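Local coordinates for envelope polyprotein (Puumala orthohantavirus, PDB 5FXU), which forms the Gn ectodomain of the hantaviral surface glycoprotein and, as an envelope protein, probably takes part with its partner Gc in entry into host cells, at residues Glu8-Thr12 and Thr156-Ser160; Thr51-Phe57 and Asn87-Leu93; Gln162-Gly166 and Ile186-Met190; Phe212-Lys218 and His333-Lys339; Gly223-Gln227 and Val312-Asp317. All coordinates share one frame; numbering follows the deposited sequence.

Interaction 1: Glu8-Thr12 and Thr156-Ser160; sequences ECPHT and TYCVS
Thr156 is held between Glu8 and His11, and its branched side chain gives each of them a different surface. Its hydroxyl meets the carboxylate: Thr156 OG1 donates to Glu8 OE2 across 2.9 Å, arriving from above the carboxylate plane, 37° out of it. The reach comes from Glu8, which is extended throughout, with CG trans to the backbone N (chi1 -175°) and the rest of the chain straight beyond it. Thr156 OG1 links the two segments while also taking a weak bond from within its own, from Cys158 N (3.4 Å). The methyl branch turns to Cys9 and His11. Thr156 CG2 lies 3.4 Å from Cys9 O and packs near the His11 ring, whose exact placement is doubtful.

The setting is the end of a mixed sheet, where strand 3-9 runs parallel to strand 147-155 and both chains then leave it. Thr156 N bonds to Cys9 O at 3.1 Å, in the carbonyl plane, and so carries the pairing one step past the strand. Disulfides Cys9-Cys134 and Cys158-Cys168 tether the two segments to different neighbours.

Farther out, the exposed His11 ring reaches the 156-160 loop near Val159; the modelled approach of its NE2 to Cys158 O is too short to be trusted. The Glu8 carboxylate has further partners in Ser236, at OE1, and the backbone N of Leu163, at OE2.

Interaction 2: Thr51-Phe57 and Asn87-Leu93; sequences TSSQQPF and NLRGLCL
Phe57 and Arg89 each take a neighbour on one face. Leu88 CD1 sits over the Phe57 ring, 3.9 Å from its centroid, in a CH-pi contact displaced toward the rim; Leu93 CD1 meets the ring edge, and Leu91 CD2 comes within 3.6 Å of Phe57 CZ. The Arg89 guanidinium has Gln54 CG centred over one face, and at its edge NH1 donates in plane to a lone pair of Ser52 O (2.6 Å).

Gln55 works on the side of Leu88. With CG wedged between the backbone N and carbonyl carbon (chi1 60°) and a bend at chi2, its amide reaches across to the backbone beyond Arg89, and OE1 accepts from Leu91 N at 2.8 Å. Antiparallel strands 54-64 and 79-89 are joined here by Gln55 and Leu88, a hydrogen-bonded pair, and by Pro56 with Asn87, the adjoining non-hydrogen-bonded one.

Phe57 and Leu88 pack on Trp323 of strand 321-323, Leu93 on Leu343 of strand 340-354, and Cys92 is bonded to Cys111 of strand 107-116.

Interaction 3: Gln162-Gly166 and Ile186-Met190; sequences QLVEG and IVTVM
Glu165 OE1 is approached by Val187 CG1 at 3.3 Å and by Thr188 N at 3.5 Å, yet no hydrogen bond joins the two segments. The contact is near-orthogonal packing of two strands: the axes of 162-164 and 186-190 cross at 96° and come no closer than 8.6 Å, so side chains bridge the gap. Strand 162-164 and the following strand 167-171 make a tight antiparallel hairpin, whose two turn residues, Glu165 and Gly166, both have positive phi, as in a type I' turn. That turn delivers Glu165 to the flank of the second strand. The Glu165 side chain runs past that of Val187 in the opposite direction and reaches Thr188 obliquely, OE2 lying 4.0 Å from Thr188 CB.

Beside it, Val164 provides the apolar half of the contact. Strand 186-190 is itself bonded into the fold through Val187 with Leu351 and Val189 with Ile349, both of strand 340-354, while Gln162 ties the hairpin to Ser236 and Ser237. One methyl of Val164, CG1, does the touching: placed trans to the backbone N (chi1 -163°), it meets Val187 CG1 at 3.6 Å and Val189 CG1 at 3.7 Å, and rests 3.3 Å from Thr188 O between them.

Interaction 4: Phe212-Lys218 and His333-Lys339; sequences FETLVQK and HSVCDKK. With NAG (2-acetamido-2-deoxy-beta-D-glucopyranose), chain D; NAG (2-acetamido-2-deoxy-beta-D-glucopyranose), chain B.
The last turn of helix 208-216 runs beside an irregular loop, with Glu213 nearest His333 and Gln217 nearest Ser334, the latter CA atoms 5.6 Å apart. Phe212 and His333 carry the aromatic part as an offset stack: the ring centroids are 3.9 Å apart and the planes only 7° from parallel, with His333 CE1 over the rim of the phenyl and Phe212 CB over the imidazole in a CH-pi contact. A hydrogen bond between His333 ND1 and Glu209, one helical turn before Glu213, helps fix the rotation of the imidazole.

Next to the stack lies the charged part. The Lys339 chain is extended beyond CG and carries NZ to Glu213 OE2 (2.7 Å), where it forms a salt bridge at the anti lone pair. The same nitrogen donates to Val335 O at 2.7 Å, nearly in line with that carbonyl, more weakly to His333 O, and pairs with Glu209 as well. Several acceptors thus surround one ammonium, which probably keeps it charged.

Toward the surface, Val216 CG1 lies 3.1 Å from Ser334 OG, and the poorly ordered Lys218 makes a weak bond to Ser334 O. Asn332, His333 and Ser334 spell an N-glycosylation sequon, and the first sugar rests against Ser334 and Val335. A disulfide joins Cys336 to Cys221. Phe212 also packs on Leu255 and Met258 of helix 249-260, and both stacked rings touch Leu341 of strand 340-354.

Interaction 5: Gly223-Gln227 and Val312-Asp317; sequences GNGFQ and VLTAKD
Gln227 and Asp317 meet with their flat ends almost perpendicular, amide and carboxylate planes 81° apart. Gln227 NE2 donates in its own amide plane to the anti lone pair of Asp317 OD2, 2.9 Å away. At the other end of the contact Asn224 and Thr314 approach differently: Thr314 OG1 donates to Asn224 OD1 over 2.7 Å from well above the carbonyl plane, 49° out of it. The hydroxyl gets there because OG1 occupies the position between backbone N and carbonyl carbon (chi1 62°).

Between these polar ends runs a pairing of two irregular chains, the loop leading into strand 228-234 and the turn that follows strand 310-313. Phe226 N bonds to Thr314 O at 2.8 Å, and CA-H...O contacts from Ala315 to Gly223 O and from Asp317 to Gly225 O accompany the close approach of the backbones where regular strand bonding is absent. A water donates to both Gln227 O and Asp317 O.

The Phe226 side chain crosses that of Val312 at about a right angle, with CD1 3.8 Å from Val312 CG1 and Lys316 O at the ring edge. Leu195 and Leu341 pack against it from strands 185-197 and 340-354. Asp317 OD2 also forms a salt bridge with Lys207.

How the interactions relate
Strand 340-354 touches interactions 2, 3, 4 and 5, whereas interaction 1 belongs to a separate four-strand sheet. Interactions 1 and 3 still meet, through Glu8 and Leu163. Interactions 4 and 5 are joined more closely, by Asn224 to Cys336 O and by backbone pairing of Thr314 with Lys339. Buried residues carry much of interactions 4 and 5, while interaction 3 is partly exposed and interaction 1 ends at exposed His11. Regular strand bonding marks interaction 2, methyl packing interaction 3, and stack plus buried charge interaction 4, whose outer edge is flanked by an N-linked glycan; interactions 1 and 5 join loops largely through polar groups, interaction 5 with a buried phenyl ring besides.

Interaction 1: Glu8-Thr12 and Thr156-Ser160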
# COMPACT_ATOMS: atom_id res chain seq x y z
N GLU A 8 9.43 1.22 -15.86
CA GLU A 8 10.47 2.06 -16.37
C GLU A 8 11.82 1.45 -15.97
O GLU A 8 12.16 1.36 -14.80
CB GLU A 8 10.33 3.48 -15.84
CG GLU A 8 11.35 4.44 -16.44
CD GLU A 8 11.20 5.89 -15.97
OE1 GLU A 8 10.71 6.12 -14.83
OE2 GLU A 8 11.63 6.79 -16.74
N CYS A 9 12.59 1.04 -16.98
CA CYS A 9 13.90 0.39 -16.80
C CYS A 9 15.07 1.38 -16.85
O CYS A 9 15.21 2.11 -17.82
CB CYS A 9 14.08 -0.65 -17.91
SG CYS A 9 12.96 -2.04 -17.68
N PRO A 10 15.94 1.39 -15.82
CA PRO A 10 17.16 2.21 -15.92
C PRO A 10 18.18 1.71 -16.94
O PRO A 10 18.08 0.55 -17.34
CB PRO A 10 17.76 2.12 -14.51
CG PRO A 10 16.68 1.56 -13.64
CD PRO A 10 15.93 0.64 -14.55
N HIS A 11 19.16 2.54 -17.33
CA HIS A 11 20.25 2.11 -18.26
C HIS A 11 21.20 1.09 -17.66
O HIS A 11 21.63 0.19 -18.37
CB HIS A 11 21.07 3.28 -18.78
CG HIS A 11 20.31 4.14 -19.73
ND1 HIS A 11 20.07 3.79 -21.04
CD2 HIS A 11 19.71 5.33 -19.54
CE1 HIS A 11 19.36 4.74 -21.62
NE2 HIS A 11 19.13 5.69 -20.73
N THR A 12 21.52 1.23 -16.37
CA THR A 12 22.40 0.28 -15.65
C THR A 12 21.74 -0.28 -14.39
O THR A 12 20.77 0.28 -13.86
CB THR A 12 23.75 0.93 -15.23
OG1 THR A 12 23.54 1.88 -14.17
CG2 THR A 12 24.45 1.60 -16.42
N THR A 156 14.41 3.79 -20.30
CA THR A 156 14.18 5.19 -19.95
C THR A 156 14.83 6.15 -20.96
O THR A 156 15.94 5.91 -21.45
CB THR A 156 14.61 5.50 -18.49
OG1 THR A 156 14.22 6.83 -18.15
CG2 THR A 156 16.09 5.37 -18.27
N TYR A 157 14.11 7.23 -21.26
CA TYR A 157 14.64 8.39 -22.01
C TYR A 157 15.86 9.06 -21.39
O TYR A 157 16.59 9.73 -22.10
CB TYR A 157 13.55 9.46 -22.16
CG TYR A 157 12.59 9.18 -23.27
CD1 TYR A 157 12.87 9.59 -24.58
CD2 TYR A 157 11.40 8.49 -23.02
CE1 TYR A 157 11.99 9.33 -25.61
CE2 TYR A 157 10.51 8.22 -24.05
CZ TYR A 157 10.81 8.64 -25.35
OH TYR A 157 9.94 8.38 -26.37
N CYS A 158 16.07 8.90 -20.09
CA CYS A 158 17.11 9.63 -19.36
C CYS A 158 18.46 8.91 -19.40
O CYS A 158 18.50 7.74 -19.72
CB CYS A 158 16.63 9.83 -17.91
SG CYS A 158 14.92 10.45 -17.87
N VAL A 159 19.53 9.63 -19.08
CA VAL A 159 20.89 9.05 -19.01
C VAL A 159 21.33 8.69 -17.59
O VAL A 159 22.07 7.73 -17.41
CB VAL A 159 21.99 9.91 -19.71
CG1 VAL A 159 21.93 11.36 -19.28
CG2 VAL A 159 23.41 9.34 -19.51
N SER A 160 20.92 9.48 -16.61
CA SER A 160 21.33 9.29 -15.20
C SER A 160 20.16 9.06 -14.21
O SER A 160 20.39 8.55 -13.11
CB SER A 160 22.21 10.47 -14.76
OG SER A 160 21.63 11.70 -15.16

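Interaction 2: Thr51-Phe57 and Asn87-Leu93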
# COMPACT_ATOMS: atom_id res chain seq x y z
N THR A 51 2.30 -14.08 -0.88
CA THR A 51 1.06 -13.30 -1.03
C THR A 51 -0.15 -14.12 -1.51
O THR A 51 -1.29 -13.77 -1.19
CB THR A 51 1.29 -12.06 -1.92
OG1 THR A 51 1.94 -12.44 -3.14
CG2 THR A 51 2.16 -11.03 -1.18
N SER A 52 0.10 -15.21 -2.24
CA SER A 52 -0.98 -16.09 -2.73
C SER A 52 -1.54 -17.11 -1.68
O SER A 52 -2.50 -17.82 -1.97
CB SER A 52 -0.51 -16.82 -3.99
OG SER A 52 0.66 -17.59 -3.72
N SER A 53 -0.96 -17.17 -0.47
CA SER A 53 -1.54 -17.96 0.64
C SER A 53 -2.81 -17.29 1.21
O SER A 53 -3.08 -16.11 0.97
CB SER A 53 -0.51 -18.14 1.75
OG SER A 53 -0.30 -16.91 2.41
N GLN A 54 -3.57 -18.06 2.00
CA GLN A 54 -4.82 -17.60 2.61
C GLN A 54 -4.53 -16.69 3.77
O GLN A 54 -3.65 -16.97 4.58
CB GLN A 54 -5.64 -18.76 3.13
CG GLN A 54 -6.34 -19.56 2.05
CD GLN A 54 -7.32 -20.53 2.68
OE1 GLN A 54 -6.89 -21.52 3.26
NE2 GLN A 54 -8.62 -20.24 2.61
N GLN A 55 -5.29 -15.60 3.86
CA GLN A 55 -5.00 -14.55 4.83
C GLN A 55 -6.32 -14.06 5.48
O GLN A 55 -7.25 -13.68 4.79
CB GLN A 55 -4.13 -13.45 4.16
CG GLN A 55 -4.75 -12.76 2.95
CD GLN A 55 -3.85 -12.49 1.71
OE1 GLN A 55 -4.38 -12.15 0.65
NE2 GLN A 55 -2.53 -12.59 1.84
N PRO A 56 -6.42 -14.19 6.81
CA PRO A 56 -7.69 -13.89 7.48
C PRO A 56 -7.99 -12.39 7.64
O PRO A 56 -7.20 -11.65 8.20
CB PRO A 56 -7.53 -14.56 8.85
CG PRO A 56 -6.06 -14.52 9.11
CD PRO A 56 -5.42 -14.71 7.76
N PHE A 57 -9.16 -12.00 7.16
CA PHE A 57 -9.68 -10.64 7.19
C PHE A 57 -11.05 -10.63 7.86
O PHE A 57 -11.81 -11.58 7.77
CB PHE A 57 -9.87 -10.12 5.77
CG PHE A 57 -8.67 -9.44 5.20
CD1 PHE A 57 -7.61 -10.19 4.67
CD2 PHE A 57 -8.60 -8.07 5.16
CE1 PHE A 57 -6.49 -9.55 4.13
CE2 PHE A 57 -7.50 -7.44 4.63
CZ PHE A 57 -6.44 -8.17 4.12
N ASN A 87 -11.32 -15.56 4.62
CA ASN A 87 -9.95 -15.69 4.13
C ASN A 87 -9.89 -15.13 2.74
O ASN A 87 -10.71 -15.45 1.92
CB ASN A 87 -9.50 -17.15 4.13
CG ASN A 87 -9.18 -17.65 5.52
OD1 ASN A 87 -8.16 -17.27 6.11
ND2 ASN A 87 -10.04 -18.47 6.07
N LEU A 88 -8.94 -14.24 2.50
CA LEU A 88 -8.68 -13.71 1.17
C LEU A 88 -7.34 -14.27 0.73
O LEU A 88 -6.58 -14.78 1.55
CB LEU A 88 -8.66 -12.17 1.21
CG LEU A 88 -9.99 -11.50 1.58
CD1 LEU A 88 -9.84 -9.99 1.71
CD2 LEU A 88 -11.09 -11.81 0.57
N ARG A 89 -7.06 -14.22 -0.57
CA ARG A 89 -5.72 -14.51 -1.05
C ARG A 89 -5.25 -13.49 -2.03
O ARG A 89 -6.05 -12.83 -2.68
CB ARG A 89 -5.68 -15.81 -1.83
CG ARG A 89 -6.27 -17.07 -1.22
CD ARG A 89 -6.15 -18.20 -2.26
NE ARG A 89 -6.24 -19.56 -1.70
CZ ARG A 89 -5.24 -20.24 -1.12
NH1 ARG A 89 -4.03 -19.70 -0.97
NH2 ARG A 89 -5.47 -21.48 -0.65
N GLY A 90 -3.92 -13.43 -2.17
CA GLY A 90 -3.31 -12.56 -3.17
C GLY A 90 -3.16 -11.10 -2.78
O GLY A 90 -2.59 -10.33 -3.54
N LEU A 91 -3.65 -10.70 -1.61
CA LEU A 91 -3.54 -9.31 -1.20
C LEU A 91 -2.10 -8.98 -0.78
O LEU A 91 -1.32 -9.87 -0.44
CB LEU A 91 -4.50 -8.94 -0.07
CG LEU A 91 -5.89 -8.56 -0.59
CD1 LEU A 91 -6.64 -9.77 -1.11
CD2 LEU A 91 -6.69 -7.86 0.50
N CYS A 92 -1.78 -7.68 -0.85
CA CYS A 92 -0.47 -7.19 -0.49
C CYS A 92 -0.25 -7.17 1.01
O CYS A 92 -0.22 -6.11 1.61
CB CYS A 92 -0.21 -5.80 -1.12
SG CYS A 92 -0.14 -5.77 -2.93
N LEU A 93 -0.07 -8.36 1.57
CA LEU A 93 0.39 -8.58 2.94
C LEU A 93 1.75 -9.22 2.81
O LEU A 93 1.87 -10.45 2.75
CB LEU A 93 -0.52 -9.53 3.72
CG LEU A 93 -1.72 -8.96 4.43
CD1 LEU A 93 -2.77 -8.61 3.39
CD2 LEU A 93 -2.28 -9.96 5.42

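Interaction 3: Gln162-Gly166 and Ile186-Met190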
# COMPACT_ATOMS: atom_id res chain seq x y z
N GLN A 162 15.39 9.31 -13.89
CA GLN A 162 14.08 8.78 -14.23
C GLN A 162 13.22 9.87 -14.78
O GLN A 162 13.35 11.02 -14.39
CB GLN A 162 13.40 8.22 -12.99
CG GLN A 162 13.99 6.93 -12.49
CD GLN A 162 13.42 6.49 -11.15
OE1 GLN A 162 12.34 6.96 -10.69
NE2 GLN A 162 14.13 5.59 -10.51
N LEU A 163 12.31 9.50 -15.68
CA LEU A 163 11.35 10.43 -16.23
C LEU A 163 10.26 10.76 -15.19
O LEU A 163 9.42 9.92 -14.87
CB LEU A 163 10.73 9.87 -17.53
CG LEU A 163 9.94 10.87 -18.40
CD1 LEU A 163 10.86 11.94 -18.98
CD2 LEU A 163 9.16 10.16 -19.50
N VAL A 164 10.29 11.98 -14.65
CA VAL A 164 9.37 12.42 -13.61
C VAL A 164 8.72 13.73 -14.04
O VAL A 164 9.40 14.74 -14.24
CB VAL A 164 10.08 12.67 -12.28
CG1 VAL A 164 9.04 12.71 -11.16
CG2 VAL A 164 11.12 11.62 -11.98
N GLU A 165 7.40 13.72 -14.17
CA GLU A 165 6.62 14.86 -14.67
C GLU A 165 7.16 15.33 -16.04
O GLU A 165 7.21 16.53 -16.30
CB GLU A 165 6.61 16.03 -13.65
CG GLU A 165 6.27 15.68 -12.19
CD GLU A 165 6.59 16.77 -11.15
OE1 GLU A 165 7.78 16.97 -10.86
OE2 GLU A 165 5.66 17.41 -10.58
N GLY A 166 7.55 14.40 -16.92
CA GLY A 166 8.16 14.75 -18.22
C GLY A 166 9.56 15.34 -18.16
O GLY A 166 9.99 15.99 -19.12
N ILE A 186 14.33 20.64 -7.34
CA ILE A 186 13.34 19.93 -6.54
C ILE A 186 12.28 19.34 -7.45
O ILE A 186 11.60 20.07 -8.14
CB ILE A 186 12.68 20.87 -5.51
CG1 ILE A 186 13.74 21.35 -4.51
CG2 ILE A 186 11.52 20.17 -4.79
CD1 ILE A 186 13.25 22.40 -3.55
N VAL A 187 12.11 18.03 -7.38
CA VAL A 187 11.12 17.32 -8.19
C VAL A 187 10.23 16.46 -7.30
O VAL A 187 10.68 15.80 -6.37
CB VAL A 187 11.82 16.46 -9.27
CG1 VAL A 187 10.79 15.72 -10.09
CG2 VAL A 187 12.64 17.35 -10.19
N THR A 188 8.94 16.47 -7.59
CA THR A 188 7.96 15.67 -6.86
C THR A 188 7.84 14.27 -7.45
O THR A 188 7.57 14.15 -8.62
CB THR A 188 6.62 16.40 -6.88
OG1 THR A 188 6.75 17.56 -6.05
CG2 THR A 188 5.53 15.55 -6.35
N VAL A 189 8.07 13.23 -6.63
CA VAL A 189 8.05 11.85 -7.10
C VAL A 189 7.01 11.01 -6.35
O VAL A 189 6.67 11.28 -5.21
CB VAL A 189 9.43 11.13 -7.01
CG1 VAL A 189 10.47 11.90 -7.79
CG2 VAL A 189 9.90 10.96 -5.58
N MET A 190 6.57 9.96 -7.02
CA MET A 190 5.65 8.99 -6.44
C MET A 190 6.36 8.10 -5.43
O MET A 190 7.51 7.72 -5.61
CB MET A 190 5.02 8.13 -7.53
CG MET A 190 4.01 7.12 -7.02
SD MET A 190 3.08 6.20 -8.30
CE MET A 190 1.94 7.47 -8.81

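Interaction 4: Phe212-Lys218 and His333-Lys339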
# COMPACT_ATOMS: atom_id res chain seq x y z
N PHE A 212 2.93 8.28 14.39
CA PHE A 212 1.97 9.22 13.81
C PHE A 212 1.41 10.17 14.87
O PHE A 212 1.24 11.36 14.62
CB PHE A 212 0.80 8.48 13.12
CG PHE A 212 1.16 7.90 11.79
CD1 PHE A 212 1.32 8.72 10.70
CD2 PHE A 212 1.35 6.53 11.64
CE1 PHE A 212 1.68 8.20 9.48
CE2 PHE A 212 1.70 6.00 10.41
CZ PHE A 212 1.87 6.84 9.33
N GLU A 213 1.10 9.63 16.04
CA GLU A 213 0.52 10.42 17.13
C GLU A 213 1.47 11.56 17.61
O GLU A 213 1.04 12.71 17.77
CB GLU A 213 0.05 9.49 18.26
CG GLU A 213 -1.26 8.76 17.90
CD GLU A 213 -1.59 7.55 18.77
OE1 GLU A 213 -0.82 7.20 19.69
OE2 GLU A 213 -2.66 6.96 18.53
N THR A 214 2.76 11.26 17.78
CA THR A 214 3.75 12.32 18.11
C THR A 214 3.75 13.45 17.07
O THR A 214 3.85 14.62 17.41
CB THR A 214 5.21 11.85 18.27
OG1 THR A 214 5.71 11.36 17.02
CG2 THR A 214 5.33 10.80 19.37
N LEU A 215 3.61 13.09 15.81
CA LEU A 215 3.62 14.09 14.75
C LEU A 215 2.36 14.98 14.71
O LEU A 215 2.46 16.17 14.41
CB LEU A 215 3.82 13.37 13.41
CG LEU A 215 4.01 14.20 12.15
CD1 LEU A 215 5.21 15.13 12.23
CD2 LEU A 215 4.16 13.24 10.98
N VAL A 216 1.19 14.41 14.99
CA VAL A 216 -0.12 15.11 14.82
C VAL A 216 -1.04 15.20 16.07
O VAL A 216 -2.22 15.54 15.93
CB VAL A 216 -0.86 14.55 13.55
CG1 VAL A 216 -2.30 15.04 13.39
CG2 VAL A 216 -0.09 14.95 12.30
N GLN A 217 -0.54 14.96 17.28
CA GLN A 217 -1.44 15.01 18.45
C GLN A 217 -1.09 16.01 19.50
O GLN A 217 0.06 16.39 19.70
CB GLN A 217 -1.59 13.64 19.15
CG GLN A 217 -2.64 12.76 18.52
CD GLN A 217 -2.99 11.58 19.38
OE1 GLN A 217 -2.18 11.11 20.20
NE2 GLN A 217 -4.19 11.06 19.19
N LYS A 218 -2.15 16.40 20.21
CA LYS A 218 -2.07 17.34 21.32
C LYS A 218 -1.71 16.50 22.56
O LYS A 218 -0.61 16.60 23.12
CB LYS A 218 -3.37 18.17 21.51
CG LYS A 218 -4.34 18.15 20.33
CD LYS A 218 -5.27 16.93 20.35
CE LYS A 218 -5.71 16.55 18.94
NZ LYS A 218 -6.82 15.56 18.90
N HIS A 333 -5.25 10.34 12.13
CA HIS A 333 -4.31 10.07 13.24
C HIS A 333 -4.54 10.89 14.51
O HIS A 333 -4.10 10.49 15.60
CB HIS A 333 -2.87 10.23 12.75
CG HIS A 333 -2.51 9.26 11.67
ND1 HIS A 333 -2.29 7.92 11.91
CD2 HIS A 333 -2.36 9.42 10.34
CE1 HIS A 333 -2.01 7.30 10.78
NE2 HIS A 333 -2.05 8.19 9.81
N SER A 334 -5.24 12.02 14.38
CA SER A 334 -5.64 12.84 15.54
C SER A 334 -6.68 12.17 16.45
O SER A 334 -6.85 12.57 17.59
CB SER A 334 -6.19 14.18 15.07
OG SER A 334 -5.27 14.85 14.22
N VAL A 335 -7.40 11.19 15.94
CA VAL A 335 -8.39 10.42 16.71
C VAL A 335 -7.64 9.36 17.52
O VAL A 335 -6.59 8.89 17.08
CB VAL A 335 -9.42 9.79 15.74
CG1 VAL A 335 -10.29 8.74 16.39
CG2 VAL A 335 -10.29 10.90 15.15
N CYS A 336 -8.17 8.97 18.67
CA CYS A 336 -7.52 7.96 19.52
C CYS A 336 -8.03 6.55 19.29
O CYS A 336 -7.25 5.61 19.21
CB CYS A 336 -7.67 8.29 21.01
SG CYS A 336 -6.33 9.22 21.79
N ASP A 337 -9.34 6.40 19.20
CA ASP A 337 -9.97 5.08 19.16
C ASP A 337 -10.49 4.71 17.78
O ASP A 337 -10.78 5.58 16.96
CB ASP A 337 -11.12 5.01 20.16
CG ASP A 337 -10.66 5.14 21.60
OD1 ASP A 337 -9.62 4.55 21.97
OD2 ASP A 337 -11.37 5.83 22.37
N LYS A 338 -10.61 3.41 17.57
CA LYS A 338 -11.33 2.85 16.43
C LYS A 338 -10.72 3.18 15.06
O LYS A 338 -11.43 3.19 14.04
CB LYS A 338 -12.81 3.26 16.47
CG LYS A 338 -13.57 2.80 17.69
CD LYS A 338 -15.04 3.23 17.59
CE LYS A 338 -15.93 2.51 18.59
NZ LYS A 338 -15.43 2.65 19.99
N LYS A 339 -9.42 3.42 15.04
CA LYS A 339 -8.74 3.87 13.83
C LYS A 339 -7.89 2.77 13.21
O LYS A 339 -7.69 1.69 13.80
CB LYS A 339 -7.94 5.13 14.09
CG LYS A 339 -6.70 4.97 14.96
CD LYS A 339 -5.98 6.29 15.13
CE LYS A 339 -5.07 6.27 16.34
NZ LYS A 339 -4.33 7.55 16.45
C1 NAG D . -9.19 14.56 12.80
C2 NAG D . -10.16 15.53 12.18
C3 NAG D . -10.14 16.85 12.94
C4 NAG D . -10.54 16.62 14.39
C5 NAG D . -9.68 15.51 15.00
C6 NAG D . -10.20 15.09 16.37
C7 NAG D . -10.56 15.41 9.73
C8 NAG D . -11.94 14.83 9.90
N2 NAG D . -9.80 15.72 10.79
O3 NAG D . -11.03 17.77 12.30
O4 NAG D . -10.33 17.83 15.14
O5 NAG D . -9.63 14.36 14.15
O6 NAG D . -11.46 14.44 16.22
O7 NAG D . -10.13 15.61 8.61
C1 NAG B . -11.51 18.59 15.48
C2 NAG B . -11.10 19.58 16.57
C3 NAG B . -12.22 20.58 16.89
C4 NAG B . -12.71 21.27 15.61
C5 NAG B . -13.12 20.21 14.58
C6 NAG B . -13.53 20.85 13.25
C7 NAG B . -9.44 18.51 18.06
C8 NAG B . -9.26 17.75 19.34
N2 NAG B . -10.71 18.84 17.76
O3 NAG B . -11.78 21.59 17.82
O4 NAG B . -13.80 22.15 15.94
O5 NAG B . -12.05 19.28 14.34
O6 NAG B . -12.42 20.94 12.35
O7 NAG B . -8.49 18.80 17.34

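Interaction 5: Gly223-Gln227 and Val312-Asp317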
# COMPACT_ATOMS: atom_id res chain seq x y z
N GLY A 223 -4.08 3.40 24.11
CA GLY A 223 -3.88 2.07 23.51
C GLY A 223 -3.81 1.91 21.99
O GLY A 223 -4.74 1.39 21.36
N ASN A 224 -2.70 2.34 21.39
CA ASN A 224 -2.38 2.06 19.98
C ASN A 224 -1.11 1.21 19.79
O ASN A 224 0.01 1.66 19.48
CB ASN A 224 -2.45 3.34 19.17
CG ASN A 224 -3.91 3.85 19.04
OD1 ASN A 224 -4.75 3.11 18.55
ND2 ASN A 224 -4.22 5.06 19.49
N GLY A 225 -1.36 -0.08 19.96
CA GLY A 225 -0.35 -1.09 20.08
C GLY A 225 0.10 -1.81 18.83
O GLY A 225 1.00 -2.63 18.93
N PHE A 226 -0.48 -1.55 17.65
CA PHE A 226 -0.01 -2.22 16.43
C PHE A 226 1.53 -2.13 16.23
O PHE A 226 2.13 -1.09 16.45
CB PHE A 226 -0.71 -1.71 15.19
CG PHE A 226 -0.14 -2.29 13.92
CD1 PHE A 226 -0.43 -3.58 13.53
CD2 PHE A 226 0.76 -1.55 13.15
CE1 PHE A 226 0.14 -4.13 12.39
CE2 PHE A 226 1.31 -2.09 12.01
CZ PHE A 226 1.00 -3.38 11.63
N GLN A 227 2.14 -3.26 15.88
CA GLN A 227 3.58 -3.32 15.68
C GLN A 227 3.89 -3.66 14.24
O GLN A 227 3.48 -4.70 13.71
CB GLN A 227 4.25 -4.31 16.64
CG GLN A 227 4.47 -3.70 18.03
CD GLN A 227 5.28 -4.57 18.96
OE1 GLN A 227 6.50 -4.69 18.83
NE2 GLN A 227 4.61 -5.17 19.93
N VAL A 312 -5.52 -2.24 8.83
CA VAL A 312 -5.35 -2.94 10.09
C VAL A 312 -5.78 -2.00 11.21
O VAL A 312 -5.56 -0.81 11.14
CB VAL A 312 -3.86 -3.30 10.31
CG1 VAL A 312 -3.64 -4.15 11.54
CG2 VAL A 312 -3.34 -4.09 9.12
N LEU A 313 -6.40 -2.55 12.25
CA LEU A 313 -6.65 -1.80 13.47
C LEU A 313 -5.35 -1.38 14.12
O LEU A 313 -4.44 -2.20 14.25
CB LEU A 313 -7.41 -2.67 14.48
CG LEU A 313 -8.85 -3.05 14.15
CD1 LEU A 313 -9.40 -3.78 15.34
CD2 LEU A 313 -9.73 -1.86 13.82
N THR A 314 -5.27 -0.13 14.55
CA THR A 314 -4.06 0.35 15.24
C THR A 314 -4.00 -0.13 16.68
O THR A 314 -2.93 -0.18 17.26
CB THR A 314 -3.97 1.87 15.23
OG1 THR A 314 -5.08 2.43 15.93
CG2 THR A 314 -3.93 2.42 13.81
N ALA A 315 -5.15 -0.51 17.25
CA ALA A 315 -5.26 -0.85 18.66
C ALA A 315 -4.61 -2.16 19.05
O ALA A 315 -4.18 -2.31 20.20
CB ALA A 315 -6.72 -0.84 19.13
N LYS A 316 -4.57 -3.14 18.15
CA LYS A 316 -4.06 -4.47 18.53
C LYS A 316 -2.65 -4.74 18.04
O LYS A 316 -2.39 -4.62 16.84
CB LYS A 316 -5.01 -5.58 18.04
CG LYS A 316 -6.42 -5.51 18.61
CD LYS A 316 -6.43 -5.59 20.12
CE LYS A 316 -7.85 -5.70 20.65
NZ LYS A 316 -7.84 -5.80 22.13
N ASP A 317 -1.78 -5.09 18.98
CA ASP A 317 -0.43 -5.58 18.69
C ASP A 317 -0.41 -6.61 17.57
O ASP A 317 0.31 -6.47 16.58
CB ASP A 317 0.21 -6.23 19.93
CG ASP A 317 0.71 -5.20 20.96
OD1 ASP A 317 -0.14 -4.67 21.72
OD2 ASP A 317 1.95 -4.93 21.02
O HOH W 1 2.20 -6.97 14.68